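Local atomic coordinates of Pgp2 (Campylobacter jejuni subsp. jejuni, PDB entry 6XJ6), a protein that probably trims cell-wall peptidoglycan as an LD-carboxypeptidase of the YkuD family and helps determine the helical shape of the Campylobacter jejuni cell. Residues Asp15-Leu20 with Gly47-Asp52. Residues are numbered along the deposited sequence; the frame is centred on the assembly and turned at random.
Sequences DKNISL and GKIRKD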
ATOM      1  N   ASP A  15     -22.697   4.607  -0.369  1.00 29.24           N
ATOM      2  CA  ASP A  15     -22.625   4.459   1.077  1.00 29.26           C
ATOM      3  C   ASP A  15     -21.673   3.349   1.504  1.00 27.77           C
ATOM      4  O   ASP A  15     -21.734   2.898   2.651  1.00 28.99           O
ATOM      5  CB  ASP A  15     -24.024   4.221   1.651  1.00 35.17           C
ATOM      6  CG  ASP A  15     -24.948   5.394   1.426  1.00 42.51           C
ATOM      7  OD1 ASP A  15     -24.449   6.537   1.331  1.00 46.19           O
ATOM      8  OD2 ASP A  15     -26.170   5.174   1.341  1.00 47.94           O
ATOM      9  N   LYS A  16     -20.792   2.909   0.611  1.00 23.96           N
ATOM     10  CA  LYS A  16     -19.860   1.844   0.946  1.00 22.18           C
ATOM     11  C   LYS A  16     -18.909   2.282   2.052  1.00 22.60           C
ATOM     12  O   LYS A  16     -18.554   3.456   2.173  1.00 23.41           O
ATOM     13  CB  LYS A  16     -19.054   1.450  -0.288  1.00 23.76           C
ATOM     14  CG  LYS A  16     -19.890   0.775  -1.345  1.00 26.07           C
ATOM     15  CD  LYS A  16     -19.169   0.671  -2.671  1.00 27.79           C
ATOM     16  CE  LYS A  16     -20.125   0.281  -3.803  1.00 29.49           C
ATOM     17  NZ  LYS A  16     -21.256   1.241  -3.999  1.00 34.11           N
ATOM     18  N   ASN A  17     -18.500   1.314   2.868  1.00 21.32           N
ATOM     19  CA  ASN A  17     -17.486   1.548   3.890  1.00 20.79           C
ATOM     20  C   ASN A  17     -16.129   1.444   3.209  1.00 20.90           C
ATOM     21  O   ASN A  17     -15.625   0.344   2.962  1.00 19.64           O
ATOM     22  CB  ASN A  17     -17.616   0.537   5.020  1.00 23.03           C
ATOM     23  CG  ASN A  17     -16.633   0.795   6.138  1.00 22.16           C
ATOM     24  OD1 ASN A  17     -15.644   1.509   5.956  1.00 21.43           O
ATOM     25  ND2 ASN A  17     -16.885   0.204   7.297  1.00 24.59           N
ATOM     26  N   ILE A  18     -15.550   2.596   2.887  1.00 20.19           N
ATOM     27  CA  ILE A  18     -14.252   2.665   2.233  1.00 18.72           C
ATOM     28  C   ILE A  18     -13.151   3.068   3.212  1.00 19.43           C
ATOM     29  O   ILE A  18     -12.050   3.432   2.795  1.00 19.20           O
ATOM     30  CB  ILE A  18     -14.283   3.566   0.988  1.00 20.18           C
ATOM     31  CG1 ILE A  18     -14.926   4.934   1.274  1.00 22.10           C
ATOM     32  CG2 ILE A  18     -15.047   2.870  -0.126  1.00 21.01           C
ATOM     33  CD1 ILE A  18     -14.192   5.820   2.260  1.00 23.83           C
ATOM     34  N   SER A  19     -13.424   2.979   4.516  1.00 19.04           N
ATOM     35  CA  SER A  19     -12.498   3.505   5.518  1.00 18.80           C
ATOM     36  C   SER A  19     -11.145   2.799   5.497  1.00 17.95           C
ATOM     37  O   SER A  19     -10.134   3.397   5.886  1.00 18.98           O
ATOM     38  CB  SER A  19     -13.133   3.410   6.908  1.00 20.75           C
ATOM     39  OG  SER A  19     -13.380   2.064   7.276  1.00 20.69           O
ATOM     40  N   LEU A  20     -11.102   1.531   5.086  1.00 18.47           N
ATOM     41  CA  LEU A  20      -9.841   0.814   4.936  1.00 16.95           C
ATOM     42  C   LEU A  20      -9.417   0.691   3.481  1.00 15.98           C
ATOM     43  O   LEU A  20      -8.508  -0.092   3.170  1.00 15.86           O
ATOM     44  CB  LEU A  20      -9.924  -0.567   5.582  1.00 16.20           C
ATOM     45  CG  LEU A  20     -10.225  -0.559   7.079  1.00 17.87           C
ATOM     46  CD1 LEU A  20     -10.313  -1.981   7.613  1.00 18.85           C
ATOM     47  CD2 LEU A  20      -9.190   0.252   7.859  1.00 18.37           C
ATOM     48  N   GLY A  47     -17.672  -3.019  -0.276  1.00 24.34           N
ATOM     49  CA  GLY A  47     -17.926  -1.925   0.634  1.00 25.07           C
ATOM     50  C   GLY A  47     -18.522  -2.320   1.962  1.00 23.48           C
ATOM     51  O   GLY A  47     -18.867  -1.435   2.754  1.00 25.17           O
ATOM     52  N   LYS A  48     -18.670  -3.613   2.228  1.00 22.58           N
ATOM     53  CA  LYS A  48     -19.050  -4.100   3.544  1.00 23.15           C
ATOM     54  C   LYS A  48     -17.807  -4.638   4.232  1.00 23.29           C
ATOM     55  O   LYS A  48     -17.083  -5.458   3.660  1.00 24.17           O
ATOM     56  CB  LYS A  48     -20.091  -5.215   3.433  1.00 29.26           C
ATOM     57  CG  LYS A  48     -21.431  -4.769   2.868  1.00 37.25           C
ATOM     58  CD  LYS A  48     -21.811  -5.583   1.634  1.00 44.51           C
ATOM     59  CE  LYS A  48     -21.988  -7.068   1.952  1.00 47.97           C
ATOM     60  NZ  LYS A  48     -22.023  -7.899   0.714  1.00 48.58           N
ATOM     61  N   ILE A  49     -17.558  -4.164   5.449  1.00 22.94           N
ATOM     62  CA  ILE A  49     -16.413  -4.573   6.251  1.00 23.24           C
ATOM     63  C   ILE A  49     -16.902  -5.500   7.350  1.00 22.37           C
ATOM     64  O   ILE A  49     -17.931  -5.238   7.983  1.00 26.06           O
ATOM     65  CB  ILE A  49     -15.701  -3.341   6.845  1.00 25.54           C
ATOM     66  CG1 ILE A  49     -14.964  -2.572   5.741  1.00 29.16           C
ATOM     67  CG2 ILE A  49     -14.749  -3.738   7.982  1.00 26.05           C
ATOM     68  CD1 ILE A  49     -13.684  -3.234   5.253  1.00 31.35           C
ATOM     69  N   ARG A  50     -16.147  -6.570   7.596  1.00 22.89           N
ATOM     70  CA  ARG A  50     -16.447  -7.503   8.671  1.00 23.36           C
ATOM     71  C   ARG A  50     -15.152  -7.839   9.390  1.00 22.64           C
ATOM     72  O   ARG A  50     -14.148  -8.152   8.743  1.00 21.16           O
ATOM     73  CB  ARG A  50     -17.083  -8.782   8.117  1.00 28.14           C
ATOM     74  CG  ARG A  50     -17.654  -9.702   9.180  1.00 34.37           C
ATOM     75  CD  ARG A  50     -18.426 -10.852   8.547  1.00 40.93           C
ATOM     76  NE  ARG A  50     -17.587 -12.032   8.333  1.00 49.39           N
ATOM     77  CZ  ARG A  50     -17.830 -13.248   8.827  1.00 55.28           C
ATOM     78  NH1 ARG A  50     -18.906 -13.488   9.568  1.00 57.00           N
ATOM     79  NH2 ARG A  50     -16.991 -14.242   8.565  1.00 56.94           N
ATOM     80  N   LYS A  51     -15.168  -7.768  10.719  1.00 22.87           N
ATOM     81  CA  LYS A  51     -14.001  -8.140  11.511  1.00 21.71           C
ATOM     82  C   LYS A  51     -13.972  -9.655  11.673  1.00 20.80           C
ATOM     83  O   LYS A  51     -14.885 -10.240  12.271  1.00 24.41           O
ATOM     84  CB  LYS A  51     -14.024  -7.456  12.877  1.00 22.64           C
ATOM     85  CG  LYS A  51     -12.733  -7.646  13.665  1.00 23.73           C
ATOM     86  CD  LYS A  51     -12.644  -6.716  14.869  1.00 27.12           C
ATOM     87  CE  LYS A  51     -13.600  -7.118  15.969  1.00 27.75           C
ATOM     88  NZ  LYS A  51     -13.512  -6.191  17.129  1.00 26.94           N
ATOM     89  N   ASP A  52     -12.923 -10.286  11.136  1.00 21.68           N
ATOM     90  CA  ASP A  52     -12.789 -11.734  11.140  1.00 21.78           C
ATOM     91  C   ASP A  52     -11.784 -12.251  12.153  1.00 22.16           C
ATOM     92  O   ASP A  52     -11.787 -13.450  12.442  1.00 24.04           O
ATOM     93  CB  ASP A  52     -12.359 -12.231   9.753  1.00 25.01           C
ATOM     94  CG  ASP A  52     -13.458 -12.124   8.732  1.00 30.54           C
ATOM     95  OD1 ASP A  52     -14.633 -12.043   9.136  1.00 33.03           O
ATOM     96  OD2 ASP A  52     -13.141 -12.131   7.523  1.00 34.27           O
TER
HETATM   97  O   HOH W   1     -19.184  -2.115   6.702  1.00 29.91           O
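Asn17 and Ile49 carry this contact, their side chains crossing at about a right angle. Asn17 CG is anti to the backbone N (chi1 -177°), which lays the amide across the isoleucine. Its ND2 lies 3.7 Å from Ile49 CG1, the branch that sits beside the backbone N of Ile49. Meanwhile OD1 is held from within its own loop. It accepts from Ser19 N at 3.0 Å, forming an Asx turn, and from Ser19 OG at 2.7 Å. Both donors lie in the carbonyl plane, so the two bonds fix the rotation of the amide. ND2 then faces a water that bridges the segments: the water accepts a 2.9 Å bond from Ile49 N and a weak one from Asn17 ND2.

The direct backbone link is Asn17 N to Gly47 O, 2.8 Å. The N-H points fairly straight at the oxygen (155°), in the carbonyl plane and on a lone pair. Beside it, Gly47 has no side chain, so Lys16 CB rests directly on its CA, 3.7 Å away. The lysine chain leads away, and its NZ bonds to Glu12 O and Ile13 O at the end of helix 6-13. Further along, Leu20 CD1 meets Ile49 CD1 loosely at 4.3 Å, and both side chains also touch Tyr42 of strand 38-45.

The loop after helix 6-13 thus packs on Gly47 and the first residues of strand 48-56, an outermost strand of the five-stranded mixed sheet. With OD1 held locally, the amide keeps its NH2 turned to Ile49 and the water. The polar link between the segments therefore rests mainly on Asn17 N to Gly47 O, with a weaker water-mediated one beside it.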